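Long-range contact in sugar-binding transport ATP-binding protein (Pyrococcus horikoshii, PDB 1V43), which probably binds and hydrolyses ATP as the nucleotide-binding subunit that powers an ABC-type sugar uptake transporter: residues 209-222 with 225-238. Numbering follows the deposited sequence.
Sequences GDRIAVMNRGQLLQ and SPTEVYLRPNSVFV
Gln-222 reaches from the edge strand to the link between helices 226-231 and 236-241 and holds that link at two backbone points. Its CB and CG lie close to Asn-234 ND2, and CD continues over the Asn-234 amide, the two amide planes stacked 26° apart. At the tip the two amide atoms part: OE1 accepts from Asn-234 N at 2.6 Å, nearly straight at 171°, and lies 3.5 Å from Val-238 CG1, while NE2 donates to Arg-232 O at 3.1 Å and also lies near Val-229 CG1. Since CG stands anti to the backbone N (chi1 180°) and the chain runs extended beyond it, the amide bridges the backbone of the residues flanking Pro-233. With an alanine here, Asn-234 N and Arg-232 O would probably lose their side-chain partner and a gap would open beside Val-238 CG1. Asn-234 answers in the other direction, its ND2 donating to Leu-221 O (3.1 Å), and its OD1 accepts from Ser-235 OG, which helps fix the amide's rotation. Leu-221 and Gln-222 together face Val-214 in a classic beta bulge. Beyond it, Phe-237 meets the hairpin: Asn-216 lays CB over one ring face, a CH-pi contact 3.9 Å from the centroid, and Leu-221 CD1 approaches obliquely, while Val-214 CG1 sits at the ring edge. At the far end Ile-212 CD1 packs on Val-229 CG2 (4.1 Å) and Pro-226 CG, and a capping box of Ser-225 and Glu-228 starts helix 226-231. The hairpin forms one edge of the mixed sheet of the ATP-binding domain, strand 219-224 outermost within the chain and strand 211-216 parallel to strand 39-43, with Met-215 near Cys-48 and Lys-50, which bind ATP. Helix 202-208 packs against Ile-212 and Pro-226, whereas Pro-233 and Val-236 touch strand 361-364.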
ATOM      1  N   GLY A 209      -4.530  -6.151  15.554  1.00 24.23           N
ATOM      2  CA  GLY A 209      -4.737  -5.874  16.965  1.00 27.29           C
ATOM      3  C   GLY A 209      -6.149  -5.775  17.505  1.00 29.87           C
ATOM      4  O   GLY A 209      -7.039  -5.213  16.866  1.00 21.20           O
ATOM      5  N   ASP A 210      -6.364  -6.349  18.688  1.00 28.65           N
ATOM      6  CA  ASP A 210      -7.658  -6.242  19.348  1.00 23.23           C
ATOM      7  C   ASP A 210      -7.602  -4.802  19.810  1.00 22.87           C
ATOM      8  O   ASP A 210      -8.611  -4.094  19.905  1.00 24.46           O
ATOM      9  CB  ASP A 210      -7.740  -7.169  20.564  1.00 17.72           C
ATOM     10  CG  ASP A 210      -7.795  -8.636  20.171  1.00 26.15           C
ATOM     11  OD1 ASP A 210      -8.595  -8.976  19.264  1.00 29.86           O
ATOM     12  OD2 ASP A 210      -7.047  -9.438  20.771  1.00 21.75           O
ATOM     13  N   ARG A 211      -6.377  -4.383  20.100  1.00 20.32           N
ATOM     14  CA  ARG A 211      -6.120  -3.026  20.514  1.00 20.62           C
ATOM     15  C   ARG A 211      -4.805  -2.614  19.889  1.00 20.90           C
ATOM     16  O   ARG A 211      -3.967  -3.449  19.555  1.00 20.28           O
ATOM     17  CB  ARG A 211      -6.060  -2.912  22.031  1.00 21.89           C
ATOM     18  CG  ARG A 211      -7.441  -2.915  22.714  1.00 24.91           C
ATOM     19  CD  ARG A 211      -7.347  -2.287  24.098  1.00 25.13           C
ATOM     20  NE  ARG A 211      -6.390  -2.975  24.961  1.00 21.39           N
ATOM     21  CZ  ARG A 211      -5.899  -2.458  26.082  1.00 24.81           C
ATOM     22  NH1 ARG A 211      -5.035  -3.142  26.821  1.00 20.04           N
ATOM     23  NH2 ARG A 211      -6.262  -1.242  26.459  1.00 23.61           N
ATOM     24  N   ILE A 212      -4.640  -1.317  19.724  1.00 18.40           N
ATOM     25  CA  ILE A 212      -3.449  -0.765  19.126  1.00 17.90           C
ATOM     26  C   ILE A 212      -2.929   0.322  20.060  1.00 25.23           C
ATOM     27  O   ILE A 212      -3.700   1.141  20.571  1.00 24.50           O
ATOM     28  CB  ILE A 212      -3.785  -0.108  17.738  1.00 20.30           C
ATOM     29  CG1 ILE A 212      -4.293  -1.147  16.741  1.00 22.11           C
ATOM     30  CG2 ILE A 212      -2.573   0.563  17.176  1.00 18.92           C
ATOM     31  CD1 ILE A 212      -4.701  -0.534  15.390  1.00 22.22           C
ATOM     32  N   ALA A 213      -1.625   0.321  20.282  1.00 25.45           N
ATOM     33  CA  ALA A 213      -0.988   1.326  21.113  1.00 27.64           C
ATOM     34  C   ALA A 213      -0.066   2.127  20.189  1.00 26.75           C
ATOM     35  O   ALA A 213       0.975   1.632  19.771  1.00 25.01           O
ATOM     36  CB  ALA A 213      -0.177   0.657  22.212  1.00 22.74           C
ATOM     37  N   VAL A 214      -0.459   3.352  19.871  1.00 22.85           N
ATOM     38  CA  VAL A 214       0.328   4.206  18.991  1.00 25.57           C
ATOM     39  C   VAL A 214       1.437   4.893  19.796  1.00 30.30           C
ATOM     40  O   VAL A 214       1.191   5.466  20.856  1.00 27.21           O
ATOM     41  CB  VAL A 214      -0.564   5.279  18.345  1.00 27.98           C
ATOM     42  CG1 VAL A 214       0.198   6.024  17.256  1.00 16.93           C
ATOM     43  CG2 VAL A 214      -1.817   4.636  17.800  1.00 27.50           C
ATOM     44  N   MET A 215       2.658   4.823  19.287  1.00 32.17           N
ATOM     45  CA  MET A 215       3.801   5.419  19.958  1.00 32.84           C
ATOM     46  C   MET A 215       4.555   6.374  19.047  1.00 33.40           C
ATOM     47  O   MET A 215       4.592   6.191  17.839  1.00 36.13           O
ATOM     48  CB  MET A 215       4.759   4.324  20.446  1.00 29.37           C
ATOM     49  CG  MET A 215       4.219   3.468  21.579  1.00 27.14           C
ATOM     50  SD  MET A 215       5.421   2.214  22.084  1.00 37.35           S
ATOM     51  CE  MET A 215       6.606   3.261  23.031  1.00 38.97           C
ATOM     52  N   ASN A 216       5.156   7.393  19.652  1.00 34.02           N
ATOM     53  CA  ASN A 216       5.940   8.400  18.943  1.00 32.53           C
ATOM     54  C   ASN A 216       6.918   9.003  19.955  1.00 34.79           C
ATOM     55  O   ASN A 216       6.515   9.396  21.051  1.00 33.37           O
ATOM     56  CB  ASN A 216       5.030   9.502  18.379  1.00 34.67           C
ATOM     57  CG  ASN A 216       5.805  10.559  17.597  1.00 36.77           C
ATOM     58  OD1 ASN A 216       6.456  10.255  16.600  1.00 37.97           O
ATOM     59  ND2 ASN A 216       5.735  11.803  18.054  1.00 37.92           N
ATOM     60  N   ARG A 217       8.196   9.050  19.590  1.00 33.69           N
ATOM     61  CA  ARG A 217       9.244   9.596  20.454  1.00 43.31           C
ATOM     62  C   ARG A 217       9.208   9.052  21.885  1.00 40.34           C
ATOM     63  O   ARG A 217       9.220   9.810  22.849  1.00 33.45           O
ATOM     64  CB  ARG A 217       9.170  11.129  20.477  1.00 46.14           C
ATOM     65  CG  ARG A 217       9.450  11.748  19.112  1.00 54.11           C
ATOM     66  CD  ARG A 217       9.660  13.256  19.157  1.00 67.80           C
ATOM     67  NE  ARG A 217       8.413  14.014  19.104  1.00 78.62           N
ATOM     68  CZ  ARG A 217       8.332  15.278  18.696  1.00 82.70           C
ATOM     69  NH1 ARG A 217       9.426  15.919  18.306  1.00 82.79           N
ATOM     70  NH2 ARG A 217       7.160  15.899  18.672  1.00 84.16           N
ATOM     71  N   GLY A 218       9.150   7.730  21.999  1.00 33.10           N
ATOM     72  CA  GLY A 218       9.132   7.077  23.295  1.00 30.26           C
ATOM     73  C   GLY A 218       7.893   7.191  24.161  1.00 31.31           C
ATOM     74  O   GLY A 218       7.876   6.659  25.275  1.00 39.04           O
ATOM     75  N   GLN A 219       6.856   7.869  23.689  1.00 24.90           N
ATOM     76  CA  GLN A 219       5.643   8.003  24.492  1.00 31.40           C
ATOM     77  C   GLN A 219       4.434   7.287  23.927  1.00 32.28           C
ATOM     78  O   GLN A 219       4.278   7.156  22.713  1.00 32.38           O
ATOM     79  CB  GLN A 219       5.257   9.467  24.667  1.00 37.38           C
ATOM     80  CG  GLN A 219       6.254  10.325  25.428  1.00 50.80           C
ATOM     81  CD  GLN A 219       5.555  11.394  26.250  1.00 57.95           C
ATOM     82  OE1 GLN A 219       4.953  11.096  27.281  1.00 56.85           O
ATOM     83  NE2 GLN A 219       5.614  12.639  25.786  1.00 55.56           N
ATOM     84  N   LEU A 220       3.575   6.828  24.827  1.00 35.18           N
ATOM     85  CA  LEU A 220       2.340   6.171  24.432  1.00 34.37           C
ATOM     86  C   LEU A 220       1.344   7.286  24.155  1.00 35.41           C
ATOM     87  O   LEU A 220       0.877   7.956  25.080  1.00 40.23           O
ATOM     88  CB  LEU A 220       1.806   5.306  25.566  1.00 34.39           C
ATOM     89  CG  LEU A 220       0.419   4.717  25.313  1.00 40.52           C
ATOM     90  CD1 LEU A 220       0.446   3.823  24.065  1.00 28.74           C
ATOM     91  CD2 LEU A 220      -0.019   3.925  26.544  1.00 30.66           C
ATOM     92  N   LEU A 221       1.025   7.504  22.889  1.00 30.48           N
ATOM     93  CA  LEU A 221       0.073   8.552  22.546  1.00 26.63           C
ATOM     94  C   LEU A 221      -1.365   8.119  22.766  1.00 27.32           C
ATOM     95  O   LEU A 221      -2.185   8.890  23.274  1.00 31.12           O
ATOM     96  CB  LEU A 221       0.263   8.993  21.099  1.00 26.44           C
ATOM     97  CG  LEU A 221       1.631   9.611  20.806  1.00 32.80           C
ATOM     98  CD1 LEU A 221       1.631  10.209  19.406  1.00 39.42           C
ATOM     99  CD2 LEU A 221       1.928  10.694  21.836  1.00 39.91           C
ATOM    100  N   GLN A 222      -1.678   6.877  22.412  1.00 24.16           N
ATOM    101  CA  GLN A 222      -3.043   6.397  22.576  1.00 25.48           C
ATOM    102  C   GLN A 222      -3.139   4.879  22.460  1.00 25.33           C
ATOM    103  O   GLN A 222      -2.388   4.251  21.719  1.00 27.70           O
ATOM    104  CB  GLN A 222      -3.945   7.049  21.503  1.00 24.20           C
ATOM    105  CG  GLN A 222      -5.428   6.640  21.543  1.00 24.88           C
ATOM    106  CD  GLN A 222      -6.318   7.466  20.606  1.00 33.73           C
ATOM    107  OE1 GLN A 222      -5.860   8.387  19.918  1.00 31.08           O
ATOM    108  NE2 GLN A 222      -7.597   7.131  20.577  1.00 28.60           N
ATOM    109  N   SER A 225      -9.090   0.123  20.601  1.00 19.94           N
ATOM    110  CA  SER A 225      -9.444  -0.794  19.528  1.00 27.77           C
ATOM    111  C   SER A 225      -9.266  -0.063  18.189  1.00 24.66           C
ATOM    112  O   SER A 225      -9.283   1.165  18.140  1.00 28.88           O
ATOM    113  CB  SER A 225     -10.908  -1.199  19.649  1.00 26.47           C
ATOM    114  OG  SER A 225     -11.722  -0.115  19.236  1.00 26.42           O
ATOM    115  N   PRO A 226      -9.100  -0.812  17.091  1.00 23.31           N
ATOM    116  CA  PRO A 226      -8.929  -0.221  15.753  1.00 21.48           C
ATOM    117  C   PRO A 226     -10.014   0.833  15.464  1.00 22.11           C
ATOM    118  O   PRO A 226      -9.740   1.873  14.865  1.00 24.92           O
ATOM    119  CB  PRO A 226      -9.040  -1.435  14.837  1.00 15.95           C
ATOM    120  CG  PRO A 226      -8.384  -2.519  15.686  1.00 26.37           C
ATOM    121  CD  PRO A 226      -9.002  -2.281  17.040  1.00 16.48           C
ATOM    122  N   THR A 227     -11.243   0.555  15.897  1.00 28.17           N
ATOM    123  CA  THR A 227     -12.355   1.479  15.704  1.00 25.24           C
ATOM    124  C   THR A 227     -12.125   2.751  16.512  1.00 27.10           C
ATOM    125  O   THR A 227     -12.323   3.868  16.017  1.00 31.67           O
ATOM    126  CB  THR A 227     -13.698   0.859  16.160  1.00 33.94           C
ATOM    127  OG1 THR A 227     -13.977  -0.310  15.384  1.00 32.26           O
ATOM    128  CG2 THR A 227     -14.840   1.866  15.985  1.00 29.80           C
ATOM    129  N   GLU A 228     -11.695   2.591  17.753  1.00 25.81           N
ATOM    130  CA  GLU A 228     -11.450   3.752  18.603  1.00 29.09           C
ATOM    131  C   GLU A 228     -10.318   4.648  18.101  1.00 23.66           C
ATOM    132  O   GLU A 228     -10.475   5.870  18.068  1.00 23.83           O
ATOM    133  CB  GLU A 228     -11.166   3.320  20.045  1.00 30.91           C
ATOM    134  CG  GLU A 228     -12.357   2.696  20.766  1.00 35.68           C
ATOM    135  CD  GLU A 228     -12.016   2.295  22.200  1.00 44.73           C
ATOM    136  OE1 GLU A 228     -11.029   1.549  22.405  1.00 37.24           O
ATOM    137  OE2 GLU A 228     -12.737   2.724  23.124  1.00 43.66           O
ATOM    138  N   VAL A 229      -9.186   4.072  17.702  1.00 18.47           N
ATOM    139  CA  VAL A 229      -8.093   4.921  17.232  1.00 23.93           C
ATOM    140  C   VAL A 229      -8.371   5.503  15.845  1.00 23.73           C
ATOM    141  O   VAL A 229      -7.858   6.557  15.495  1.00 26.08           O
ATOM    142  CB  VAL A 229      -6.726   4.180  17.239  1.00 27.89           C
ATOM    143  CG1 VAL A 229      -6.383   3.794  18.666  1.00 25.31           C
ATOM    144  CG2 VAL A 229      -6.761   2.941  16.320  1.00 24.27           C
ATOM    145  N   TYR A 230      -9.205   4.830  15.060  1.00 28.39           N
ATOM    146  CA  TYR A 230      -9.519   5.339  13.736  1.00 25.63           C
ATOM    147  C   TYR A 230     -10.610   6.427  13.780  1.00 24.19           C
ATOM    148  O   TYR A 230     -10.415   7.520  13.265  1.00 25.66           O
ATOM    149  CB  TYR A 230      -9.958   4.197  12.816  1.00 23.21           C
ATOM    150  CG  TYR A 230     -10.476   4.693  11.483  1.00 24.56           C
ATOM    151  CD1 TYR A 230      -9.601   5.177  10.500  1.00 23.31           C
ATOM    152  CD2 TYR A 230     -11.834   4.700  11.212  1.00 19.48           C
ATOM    153  CE1 TYR A 230     -10.083   5.650   9.281  1.00 19.87           C
ATOM    154  CE2 TYR A 230     -12.323   5.171  10.010  1.00 23.57           C
ATOM    155  CZ  TYR A 230     -11.450   5.646   9.048  1.00 27.98           C
ATOM    156  OH  TYR A 230     -11.965   6.131   7.867  1.00 25.56           O
ATOM    157  N   LEU A 231     -11.756   6.121  14.386  1.00 22.98           N
ATOM    158  CA  LEU A 231     -12.854   7.089  14.470  1.00 25.92           C
ATOM    159  C   LEU A 231     -12.590   8.199  15.467  1.00 31.39           C
ATOM    160  O   LEU A 231     -13.093   9.312  15.303  1.00 28.17           O
ATOM    161  CB  LEU A 231     -14.167   6.407  14.859  1.00 24.16           C
ATOM    162  CG  LEU A 231     -14.769   5.425  13.856  1.00 31.17           C
ATOM    163  CD1 LEU A 231     -16.007   4.780  14.468  1.00 30.34           C
ATOM    164  CD2 LEU A 231     -15.108   6.155  12.562  1.00 28.20           C
ATOM    165  N   ARG A 232     -11.808   7.908  16.501  1.00 26.71           N
ATOM    166  CA  ARG A 232     -11.546   8.933  17.502  1.00 30.02           C
ATOM    167  C   ARG A 232     -10.088   9.110  17.916  1.00 27.63           C
ATOM    168  O   ARG A 232      -9.721   8.874  19.061  1.00 21.65           O
ATOM    169  CB  ARG A 232     -12.436   8.681  18.729  1.00 28.73           C
ATOM    170  CG  ARG A 232     -13.918   8.984  18.457  1.00 32.01           C
ATOM    171  CD  ARG A 232     -14.847   8.499  19.564  1.00 40.13           C
ATOM    172  NE  ARG A 232     -15.046   7.049  19.520  1.00 58.55           N
ATOM    173  CZ  ARG A 232     -15.793   6.410  18.619  1.00 60.21           C
ATOM    174  NH1 ARG A 232     -16.436   7.086  17.670  1.00 59.50           N
ATOM    175  NH2 ARG A 232     -15.887   5.088  18.659  1.00 55.85           N
ATOM    176  N   PRO A 233      -9.230   9.522  16.973  1.00 27.00           N
ATOM    177  CA  PRO A 233      -7.820   9.721  17.318  1.00 28.91           C
ATOM    178  C   PRO A 233      -7.764  10.859  18.345  1.00 33.03           C
ATOM    179  O   PRO A 233      -8.406  11.887  18.150  1.00 30.34           O
ATOM    180  CB  PRO A 233      -7.201  10.125  15.987  1.00 25.99           C
ATOM    181  CG  PRO A 233      -8.323  10.898  15.334  1.00 28.69           C
ATOM    182  CD  PRO A 233      -9.516   9.998  15.608  1.00 24.39           C
ATOM    183  N   ASN A 234      -7.019  10.692  19.433  1.00 32.68           N
ATOM    184  CA  ASN A 234      -6.977  11.757  20.424  1.00 35.39           C
ATOM    185  C   ASN A 234      -5.966  12.859  20.101  1.00 42.25           C
ATOM    186  O   ASN A 234      -5.714  13.731  20.929  1.00 40.98           O
ATOM    187  CB  ASN A 234      -6.684  11.193  21.810  1.00 30.23           C
ATOM    188  CG  ASN A 234      -5.324  10.561  21.897  1.00 35.76           C
ATOM    189  OD1 ASN A 234      -4.395  10.954  21.191  1.00 33.25           O
ATOM    190  ND2 ASN A 234      -5.189   9.582  22.778  1.00 34.80           N
ATOM    191  N   SER A 235      -5.398  12.830  18.897  1.00 40.44           N
ATOM    192  CA  SER A 235      -4.421  13.843  18.505  1.00 40.88           C
ATOM    193  C   SER A 235      -4.130  13.833  17.005  1.00 36.77           C
ATOM    194  O   SER A 235      -4.506  12.903  16.294  1.00 38.68           O
ATOM    195  CB  SER A 235      -3.120  13.625  19.268  1.00 34.07           C
ATOM    196  OG  SER A 235      -2.606  12.337  18.980  1.00 38.33           O
ATOM    197  N   VAL A 236      -3.458  14.873  16.526  1.00 39.98           N
ATOM    198  CA  VAL A 236      -3.115  14.965  15.111  1.00 36.40           C
ATOM    199  C   VAL A 236      -2.224  13.789  14.700  1.00 37.20           C
ATOM    200  O   VAL A 236      -2.479  13.140  13.681  1.00 35.37           O
ATOM    201  CB  VAL A 236      -2.379  16.286  14.790  1.00 41.00           C
ATOM    202  CG1 VAL A 236      -1.930  16.294  13.335  1.00 27.61           C
ATOM    203  CG2 VAL A 236      -3.300  17.469  15.059  1.00 35.99           C
ATOM    204  N   PHE A 237      -1.192  13.503  15.498  1.00 30.90           N
ATOM    205  CA  PHE A 237      -0.296  12.406  15.166  1.00 30.56           C
ATOM    206  C   PHE A 237      -1.017  11.073  14.938  1.00 30.03           C
ATOM    207  O   PHE A 237      -0.761  10.400  13.938  1.00 27.06           O
ATOM    208  CB  PHE A 237       0.794  12.204  16.225  1.00 26.72           C
ATOM    209  CG  PHE A 237       1.859  11.242  15.781  1.00 31.53           C
ATOM    210  CD1 PHE A 237       2.902  11.669  14.970  1.00 27.33           C
ATOM    211  CD2 PHE A 237       1.755   9.888  16.074  1.00 32.38           C
ATOM    212  CE1 PHE A 237       3.822  10.767  14.453  1.00 31.70           C
ATOM    213  CE2 PHE A 237       2.670   8.978  15.561  1.00 32.07           C
ATOM    214  CZ  PHE A 237       3.707   9.420  14.747  1.00 33.36           C
ATOM    215  N   VAL A 238      -1.899  10.693  15.861  1.00 26.02           N
ATOM    216  CA  VAL A 238      -2.649   9.445  15.722  1.00 25.83           C
ATOM    217  C   VAL A 238      -3.626   9.558  14.540  1.00 28.22           C
ATOM    218  O   VAL A 238      -3.790   8.618  13.761  1.00 23.58           O
ATOM    219  CB  VAL A 238      -3.469   9.106  17.019  1.00 23.24           C
ATOM    220  CG1 VAL A 238      -4.311   7.877  16.781  1.00 17.08           C
ATOM    221  CG2 VAL A 238      -2.519   8.850  18.226  1.00 20.87           C
TER